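AlyGC (PDB 5GKD) probably cleaves the polysaccharide alginate by the lyase reaction, as a calcium-containing member of polysaccharide lyase family 6. Local coordinates at residues P55-L60 and S76-F80; Q581-I585 and V614-Q618; F645-K650 and N676-P680. One frame throughout, in Å; residues are numbered along the deposited sequence.

In the fold
All three contacts join neighbouring coils of parallel beta-helices: contact 1 in the N-terminal one, contacts 2 and 3 in the C-terminal one. Contact 1 is a buried one, about 58 Å, centre to centre, from contact 3 on the far side of the chain's centre. Contacts 2 and 3 are partly buried, with centres about 10 Å apart. They are stacked one upon the other, since strands 613-617 and 644-648 are neighbours. Contact 1 combines apolar packing with two backbone bonds and a bridging water. Contact 2 adds a histidine-carboxylate bond at its outer corner. In contact 3 polar side chains, an asparagine pair and a lysine among them, do much of the work.

Contact 1 of 3, residues P55-L60 and S76-F80; sequences PGKVFL and SGLVF
Leu60 and Phe80 lie side by side on one face of the sheet and point the same way. Leu60 CB sits over the face of the Phe80 ring, 4.3 Å from its centroid, in a CH-pi contact. Leu60 CD2 reaches the rim of the same ring at CE2. Nearby, one branch of each of two aliphatic side chains meets: Val58 CG1 touches Leu78 CD2 at 3.8 Å. CG1 of Val58 is anti to the backbone N (chi1 173°), which turns this methyl to Leu78. On the other face, Phe59 CD1 packs at 3.8 Å on Val79 CB, with CG1 of Val79 equally near. Lys81 adds a cation-pi contact to the Phe59 ring. Two backbone bonds tie the strands. Val79 N donates to Val58 O at 3.1 Å, and Leu60 N to Val79 O at 2.8 Å. The second is the straighter, at 169° on the hydrogen. Where the strands part, Pro55 CB rests 3.9 Å from Gly77 CA. A water bridges the two segments there. It accepts from Gly56 N and donates to Val58 O and to Gly77 O, so Val58 O is gripped twice. The strand 58-60 runs parallel to 78-80, at 35°. Such in-register parallel pairing of successive coils, with a corner at Gly77, is characteristic of the parallel beta-helix of the pectate lyase-like clan.

Contact 2 of 3, residues Q581-I585 and V614-Q618; sequences QFKHI and VSDLQ
A corner between two stacked coils of a parallel beta-helix carries this contact, with His584 of one coil bonded to Asp616 of the next. His584 ND1 donates to Asp616 OD2 at 2.6 Å, and the bond is nearly straight at 168°. The carboxylate oxygen lies at the edge of the ring, in its plane, and uses its anti lone pair. The ring and carboxylate planes stand almost perpendicular, 83° apart. Asp616 reaches across because its CG is anti to the backbone N (chi1 -171°). Lys583 CG lies above one face of the imidazole, offset toward the rim. The bond holds the ring's rotation, and the carboxylate would probably support a protonated histidine.

The backbone keeps a parallel ladder around this corner. Ser615 N donates to Phe582 O, and Ser615 O in turn accepts from His584 N at 3.0 Å. Ile585 N then bonds to Asp616 O, with the donor tilted from the carbonyl plane. Gln618 N closes the ladder on Ile585 O at 2.8 Å. Both His584 and Asp616 have positive phi and psi, so the two chains bend together and the register is kept through the turn. The corner of one coil thus lies on the corner of the next, as in a parallel beta-helix.

The apolar side chains point to the opposite face from Lys583 and Ser615. Ile585 CG2 meets Leu617 CD1 at 3.6 Å, and Phe582 CD1 meets Val614 CG2 at 3.8 Å. The Phe582 ring also meets Phe552 and, edge-to-face, Phe563. On the outer face the Lys583 chain runs alongside Ser615, with CE 3.8 Å from OG. Strand 551-555 flanks Lys583 and Ile585 on one side, while Val614 and Leu617 pack on strand 644-648.

Contact 3 of 3, residues F645-K650 and N676-P680; sequences FNEVGK and NNSAP
Asn646 and Asn676 form the side-chain pair of this contact, lying side by side and pointing the same way. Asn676 ND2 donates to Asn646 OD1 at 3.1 Å. The acceptor lies in the amide plane of Asn676, but the donor is tilted 30° from the carbonyl plane of Asn646. The two amide planes are 37° apart.

Backbone bonds run beside them. Asn676 N donates to Phe645 O at 2.9 Å, and Glu647 N to Asn676 O. Further on, Ala679 N meets Val648 O at 2.8 Å. Between these, a side chain takes the place of a carbonyl: Ser678 OG accepts from Val648 N at 3.0 Å and donates to Asn676 O, which is therefore gripped by two donors. OG is anti to its own carbonyl carbon (chi1 -61°) and so lies beside the backbone N, within reach of Val648 N and Asn676 O.

The charged pair is Lys650 and Glu647. The bent lysine chain brings NZ to Asn677 O at 2.8 Å, from above the carbonyl plane. The same NZ makes a salt bridge to Glu647 OE1 at 2.6 Å. Ala679 CB also packs against the Gly649 carbonyl, at 3.5 Å from its O.

The segment 645-650 is sandwiched in the coil stack. Strand 613-617 pairs with it through Val614, Asp616 and Leu617, while the loop 676-680 leads from strand 667-676 into strand 681-685.

Contact 1 of 3, residues P55-L60 and S76-F80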
loop_
_atom_site.group_PDB
_atom_site.type_symbol
_atom_site.label_atom_id
_atom_site.label_comp_id
_atom_site.label_asym_id
_atom_site.label_seq_id
_atom_site.Cartn_x
_atom_site.Cartn_y
_atom_site.Cartn_z
ATOM N N PRO A 55 -8.496 15.446 -36.961
ATOM C CA PRO A 55 -7.489 14.721 -36.177
ATOM C C PRO A 55 -6.723 15.699 -35.303
ATOM O O PRO A 55 -6.302 16.758 -35.758
ATOM C CB PRO A 55 -6.610 14.067 -37.244
ATOM C CG PRO A 55 -7.561 13.893 -38.440
ATOM C CD PRO A 55 -8.426 15.134 -38.398
ATOM N N GLY A 56 -6.644 15.382 -34.015
ATOM C CA GLY A 56 -6.040 16.243 -33.032
ATOM C C GLY A 56 -7.031 17.041 -32.213
ATOM O O GLY A 56 -6.618 17.687 -31.249
ATOM N N LYS A 57 -8.321 17.024 -32.572
ATOM C CA LYS A 57 -9.356 17.684 -31.781
ATOM C C LYS A 57 -10.403 16.728 -31.226
ATOM O O LYS A 57 -11.357 17.183 -30.583
ATOM C CB LYS A 57 -10.057 18.770 -32.614
ATOM C CG LYS A 57 -9.149 19.933 -32.989
ATOM C CD LYS A 57 -9.866 20.992 -33.823
ATOM C CE LYS A 57 -9.013 22.250 -33.936
ATOM N NZ LYS A 57 -9.544 23.258 -34.902
ATOM N N VAL A 58 -10.286 15.429 -31.486
ATOM C CA VAL A 58 -11.164 14.418 -30.903
ATOM C C VAL A 58 -10.358 13.650 -29.873
ATOM O O VAL A 58 -9.420 12.915 -30.211
ATOM C CB VAL A 58 -11.750 13.475 -31.961
ATOM C CG1 VAL A 58 -12.509 12.340 -31.303
ATOM C CG2 VAL A 58 -12.630 14.247 -32.923
ATOM N N PHE A 59 -10.740 13.806 -28.618
ATOM C CA PHE A 59 -10.081 13.169 -27.496
ATOM C C PHE A 59 -11.016 12.151 -26.884
ATOM O O PHE A 59 -12.200 12.436 -26.686
ATOM C CB PHE A 59 -9.686 14.210 -26.446
ATOM C CG PHE A 59 -8.827 15.295 -26.985
ATOM C CD1 PHE A 59 -7.474 15.083 -27.188
ATOM C CD2 PHE A 59 -9.367 16.529 -27.306
ATOM C CE1 PHE A 59 -6.674 16.080 -27.685
ATOM C CE2 PHE A 59 -8.562 17.532 -27.815
ATOM C CZ PHE A 59 -7.212 17.303 -28.003
ATOM N N LEU A 60 -10.487 10.980 -26.584
ATOM C CA LEU A 60 -11.199 9.960 -25.835
ATOM C C LEU A 60 -10.505 9.846 -24.488
ATOM O O LEU A 60 -9.346 9.427 -24.418
ATOM C CB LEU A 60 -11.224 8.627 -26.574
ATOM C CG LEU A 60 -12.413 8.489 -27.522
ATOM C CD1 LEU A 60 -12.255 9.422 -28.684
ATOM C CD2 LEU A 60 -12.610 7.073 -28.002
ATOM N N SER A 76 -9.273 6.033 -37.535
ATOM C CA SER A 76 -8.205 7.017 -37.671
ATOM C C SER A 76 -8.545 8.329 -36.978
ATOM O O SER A 76 -9.709 8.676 -36.778
ATOM C CB SER A 76 -7.880 7.297 -39.140
ATOM O OG SER A 76 -8.939 7.973 -39.776
ATOM N N GLY A 77 -7.497 9.063 -36.629
ATOM C CA GLY A 77 -7.660 10.437 -36.187
ATOM C C GLY A 77 -8.240 10.605 -34.804
ATOM O O GLY A 77 -9.075 11.493 -34.598
ATOM N N LEU A 78 -7.822 9.774 -33.852
ATOM C CA LEU A 78 -8.263 9.860 -32.466
ATOM C C LEU A 78 -7.056 10.027 -31.552
ATOM O O LEU A 78 -5.948 9.581 -31.869
ATOM C CB LEU A 78 -9.049 8.600 -32.046
ATOM C CG LEU A 78 -10.173 8.116 -32.973
ATOM C CD1 LEU A 78 -10.770 6.810 -32.473
ATOM C CD2 LEU A 78 -11.234 9.209 -33.105
ATOM N N VAL A 79 -7.289 10.650 -30.406
ATOM C CA VAL A 79 -6.287 10.816 -29.361
ATOM C C VAL A 79 -6.865 10.254 -28.066
ATOM O O VAL A 79 -7.893 10.748 -27.582
ATOM C CB VAL A 79 -5.888 12.285 -29.165
ATOM C CG1 VAL A 79 -4.853 12.406 -28.036
ATOM C CG2 VAL A 79 -5.343 12.884 -30.461
ATOM N N PHE A 80 -6.215 9.228 -27.509
ATOM C CA PHE A 80 -6.504 8.779 -26.152
ATOM C C PHE A 80 -5.527 9.465 -25.203
ATOM O O PHE A 80 -4.309 9.370 -25.381
ATOM C CB PHE A 80 -6.402 7.261 -25.997
ATOM C CG PHE A 80 -7.367 6.478 -26.841
ATOM C CD1 PHE A 80 -7.143 6.306 -28.207
ATOM C CD2 PHE A 80 -8.468 5.881 -26.272
ATOM C CE1 PHE A 80 -8.036 5.593 -28.993
ATOM C CE2 PHE A 80 -9.360 5.154 -27.047
ATOM C CZ PHE A 80 -9.140 5.008 -28.405
HETATM O O HOH W 1 -8.306 13.413 -32.699
#

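Contact 2 of 3, residues Q581-I585 and V614-Q618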
loop_
_atom_site.group_PDB
_atom_site.type_symbol
_atom_site.label_atom_id
_atom_site.label_comp_id
_atom_site.label_asym_id
_atom_site.label_seq_id
_atom_site.Cartn_x
_atom_site.Cartn_y
_atom_site.Cartn_z
ATOM N N GLN A 581 25.374 15.423 5.256
ATOM C CA GLN A 581 25.615 14.893 6.590
ATOM C C GLN A 581 24.312 14.468 7.242
ATOM O O GLN A 581 23.286 15.132 7.092
ATOM C CB GLN A 581 26.303 15.914 7.502
ATOM C CG GLN A 581 26.948 17.088 6.786
ATOM C CD GLN A 581 28.021 16.693 5.809
ATOM O OE1 GLN A 581 28.772 15.797 6.058
ATOM N NE2 GLN A 581 28.107 17.373 4.699
ATOM N N PHE A 582 24.371 13.383 8.003
ATOM C CA PHE A 582 23.210 12.835 8.681
ATOM C C PHE A 582 23.640 12.455 10.082
ATOM O O PHE A 582 24.638 11.746 10.237
ATOM C CB PHE A 582 22.670 11.603 7.937
ATOM C CG PHE A 582 22.388 11.848 6.478
ATOM C CD1 PHE A 582 23.411 11.866 5.550
ATOM C CD2 PHE A 582 21.092 12.061 6.036
ATOM C CE1 PHE A 582 23.147 12.101 4.210
ATOM C CE2 PHE A 582 20.823 12.291 4.700
ATOM C CZ PHE A 582 21.845 12.301 3.785
ATOM N N LYS A 583 22.909 12.888 11.086
ATOM C CA LYS A 583 23.266 12.563 12.436
ATOM C C LYS A 583 22.105 12.370 13.393
ATOM O O LYS A 583 21.212 13.151 13.418
ATOM C CB LYS A 583 24.210 13.627 12.977
ATOM C CG LYS A 583 24.889 13.255 14.267
ATOM C CD LYS A 583 26.003 14.221 14.636
ATOM C CE LYS A 583 27.263 13.485 15.033
ATOM N NZ LYS A 583 27.995 14.134 16.148
ATOM N N HIS A 584 22.165 11.325 14.190
ATOM C CA HIS A 584 21.164 10.993 15.195
ATOM C C HIS A 584 19.799 10.621 14.658
ATOM O O HIS A 584 18.876 11.380 14.782
ATOM C CB HIS A 584 20.998 12.078 16.264
ATOM C CG HIS A 584 22.277 12.552 16.871
ATOM N ND1 HIS A 584 23.132 11.730 17.561
ATOM C CD2 HIS A 584 22.829 13.779 16.914
ATOM C CE1 HIS A 584 24.160 12.428 17.990
ATOM N NE2 HIS A 584 23.999 13.673 17.611
ATOM N N ILE A 585 19.710 9.438 14.073
ATOM C CA ILE A 585 18.526 8.919 13.465
ATOM C C ILE A 585 18.206 7.541 13.980
ATOM O O ILE A 585 19.013 6.664 13.903
ATOM C CB ILE A 585 18.745 8.855 11.956
ATOM C CG1 ILE A 585 19.016 10.250 11.408
ATOM C CG2 ILE A 585 17.595 8.178 11.270
ATOM C CD1 ILE A 585 19.669 10.266 10.063
ATOM N N VAL A 614 27.571 10.000 7.825
ATOM C CA VAL A 614 26.433 9.460 8.552
ATOM C C VAL A 614 26.921 9.007 9.917
ATOM O O VAL A 614 27.852 8.197 10.001
ATOM C CB VAL A 614 25.789 8.276 7.809
ATOM C CG1 VAL A 614 24.660 7.678 8.643
ATOM C CG2 VAL A 614 25.308 8.690 6.424
ATOM N N SER A 615 26.278 9.491 10.982
ATOM C CA SER A 615 26.725 9.183 12.334
ATOM C C SER A 615 25.544 8.983 13.274
ATOM O O SER A 615 24.607 9.787 13.285
ATOM C CB SER A 615 27.626 10.305 12.862
ATOM O OG SER A 615 28.203 9.932 14.094
ATOM N N ASP A 616 25.606 7.916 14.070
ATOM C CA ASP A 616 24.589 7.588 15.074
ATOM C C ASP A 616 23.230 7.319 14.415
ATOM O O ASP A 616 22.214 7.960 14.707
ATOM C CB ASP A 616 24.498 8.692 16.140
ATOM C CG ASP A 616 23.618 8.302 17.311
ATOM O OD1 ASP A 616 23.444 7.081 17.550
ATOM O OD2 ASP A 616 23.090 9.214 17.993
ATOM N N LEU A 617 23.238 6.345 13.509
ATOM C CA LEU A 617 22.053 5.880 12.794
ATOM C C LEU A 617 21.743 4.484 13.305
ATOM O O LEU A 617 22.533 3.560 13.100
ATOM C CB LEU A 617 22.301 5.874 11.282
ATOM C CG LEU A 617 21.380 5.099 10.325
ATOM C CD1 LEU A 617 20.053 5.797 10.192
ATOM C CD2 LEU A 617 22.023 4.936 8.943
ATOM N N GLN A 618 20.594 4.314 13.958
ATOM C CA GLN A 618 20.306 2.994 14.514
ATOM C C GLN A 618 20.027 1.965 13.419
ATOM O O GLN A 618 20.356 0.784 13.583
ATOM C CB GLN A 618 19.135 3.066 15.490
ATOM C CG GLN A 618 19.335 4.014 16.661
ATOM C CD GLN A 618 20.652 3.791 17.336
ATOM O OE1 GLN A 618 20.876 2.746 17.947
ATOM N NE2 GLN A 618 21.555 4.765 17.217
#

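Contact 3 of 3, residues F645-K650 and N676-P680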
loop_
_atom_site.group_PDB
_atom_site.type_symbol
_atom_site.label_atom_id
_atom_site.label_comp_id
_atom_site.label_asym_id
_atom_site.label_seq_id
_atom_site.Cartn_x
_atom_site.Cartn_y
_atom_site.Cartn_z
ATOM N N PHE A 645 31.008 6.514 7.741
ATOM C CA PHE A 645 29.860 6.018 8.485
ATOM C C PHE A 645 30.312 5.699 9.905
ATOM O O PHE A 645 31.192 4.853 10.093
ATOM C CB PHE A 645 29.266 4.764 7.823
ATOM C CG PHE A 645 28.979 4.892 6.331
ATOM C CD1 PHE A 645 27.989 5.748 5.855
ATOM C CD2 PHE A 645 29.640 4.085 5.417
ATOM C CE1 PHE A 645 27.700 5.830 4.491
ATOM C CE2 PHE A 645 29.363 4.165 4.048
ATOM C CZ PHE A 645 28.383 5.040 3.589
ATOM N N ASN A 646 29.710 6.358 10.904
ATOM C CA ASN A 646 30.033 6.117 12.310
ATOM C C ASN A 646 28.817 5.616 13.074
ATOM O O ASN A 646 27.737 6.208 12.983
ATOM C CB ASN A 646 30.554 7.378 13.023
ATOM C CG ASN A 646 31.698 8.048 12.291
ATOM O OD1 ASN A 646 32.842 7.588 12.348
ATOM N ND2 ASN A 646 31.406 9.174 11.640
ATOM N N GLU A 647 29.009 4.558 13.857
ATOM C CA GLU A 647 27.974 4.018 14.744
ATOM C C GLU A 647 26.656 3.810 13.990
ATOM O O GLU A 647 25.623 4.399 14.305
ATOM C CB GLU A 647 27.774 4.932 15.956
ATOM C CG GLU A 647 29.021 5.190 16.793
ATOM C CD GLU A 647 29.318 4.075 17.789
ATOM O OE1 GLU A 647 28.510 3.121 17.908
ATOM O OE2 GLU A 647 30.359 4.165 18.477
ATOM N N VAL A 648 26.707 2.951 12.976
ATOM C CA VAL A 648 25.598 2.762 12.046
ATOM C C VAL A 648 25.114 1.318 12.116
ATOM O O VAL A 648 25.922 0.384 12.126
ATOM C CB VAL A 648 26.007 3.130 10.608
ATOM C CG1 VAL A 648 24.925 2.725 9.631
ATOM C CG2 VAL A 648 26.296 4.609 10.504
ATOM N N GLY A 649 23.795 1.140 12.175
ATOM C CA GLY A 649 23.183 -0.153 11.949
ATOM C C GLY A 649 22.991 -1.045 13.154
ATOM O O GLY A 649 22.500 -2.165 12.993
ATOM N N LYS A 650 23.334 -0.594 14.358
ATOM C CA LYS A 650 23.350 -1.484 15.510
ATOM C C LYS A 650 22.101 -1.397 16.371
ATOM O O LYS A 650 22.036 -2.058 17.405
ATOM C CB LYS A 650 24.594 -1.205 16.366
ATOM C CG LYS A 650 25.858 -1.855 15.815
ATOM C CD LYS A 650 27.055 -0.933 15.888
ATOM C CE LYS A 650 27.396 -0.554 17.320
ATOM N NZ LYS A 650 28.398 0.547 17.367
ATOM N N ASN A 676 33.022 2.733 10.680
ATOM C CA ASN A 676 33.565 2.789 12.030
ATOM C C ASN A 676 32.511 2.359 13.038
ATOM O O ASN A 676 31.443 2.972 13.125
ATOM C CB ASN A 676 34.075 4.194 12.345
ATOM C CG ASN A 676 35.097 4.678 11.324
ATOM O OD1 ASN A 676 35.855 3.884 10.778
ATOM N ND2 ASN A 676 35.110 5.973 11.057
ATOM N N ASN A 677 32.818 1.309 13.796
ATOM C CA ASN A 677 31.985 0.841 14.896
ATOM C C ASN A 677 30.539 0.654 14.450
ATOM O O ASN A 677 29.610 1.257 14.993
ATOM C CB ASN A 677 32.080 1.810 16.071
ATOM C CG ASN A 677 33.521 2.081 16.479
ATOM O OD1 ASN A 677 34.293 1.145 16.717
ATOM N ND2 ASN A 677 33.897 3.355 16.531
ATOM N N SER A 678 30.362 -0.190 13.438
ATOM C CA SER A 678 29.073 -0.296 12.765
ATOM C C SER A 678 28.743 -1.753 12.464
ATOM O O SER A 678 29.570 -2.656 12.608
ATOM C CB SER A 678 29.054 0.527 11.476
ATOM O OG SER A 678 29.277 1.908 11.734
ATOM N N ALA A 679 27.501 -1.971 12.062
ATOM C CA ALA A 679 27.076 -3.272 11.608
ATOM C C ALA A 679 27.654 -3.535 10.216
ATOM O O ALA A 679 27.986 -2.601 9.488
ATOM C CB ALA A 679 25.546 -3.342 11.605
ATOM N N PRO A 680 27.794 -4.798 9.834
ATOM C CA PRO A 680 28.477 -5.124 8.572
ATOM C C PRO A 680 27.640 -4.788 7.340
ATOM O O PRO A 680 26.442 -4.506 7.403
ATOM C CB PRO A 680 28.693 -6.629 8.691
ATOM C CG PRO A 680 27.559 -7.087 9.545
ATOM C CD PRO A 680 27.405 -6.015 10.571
#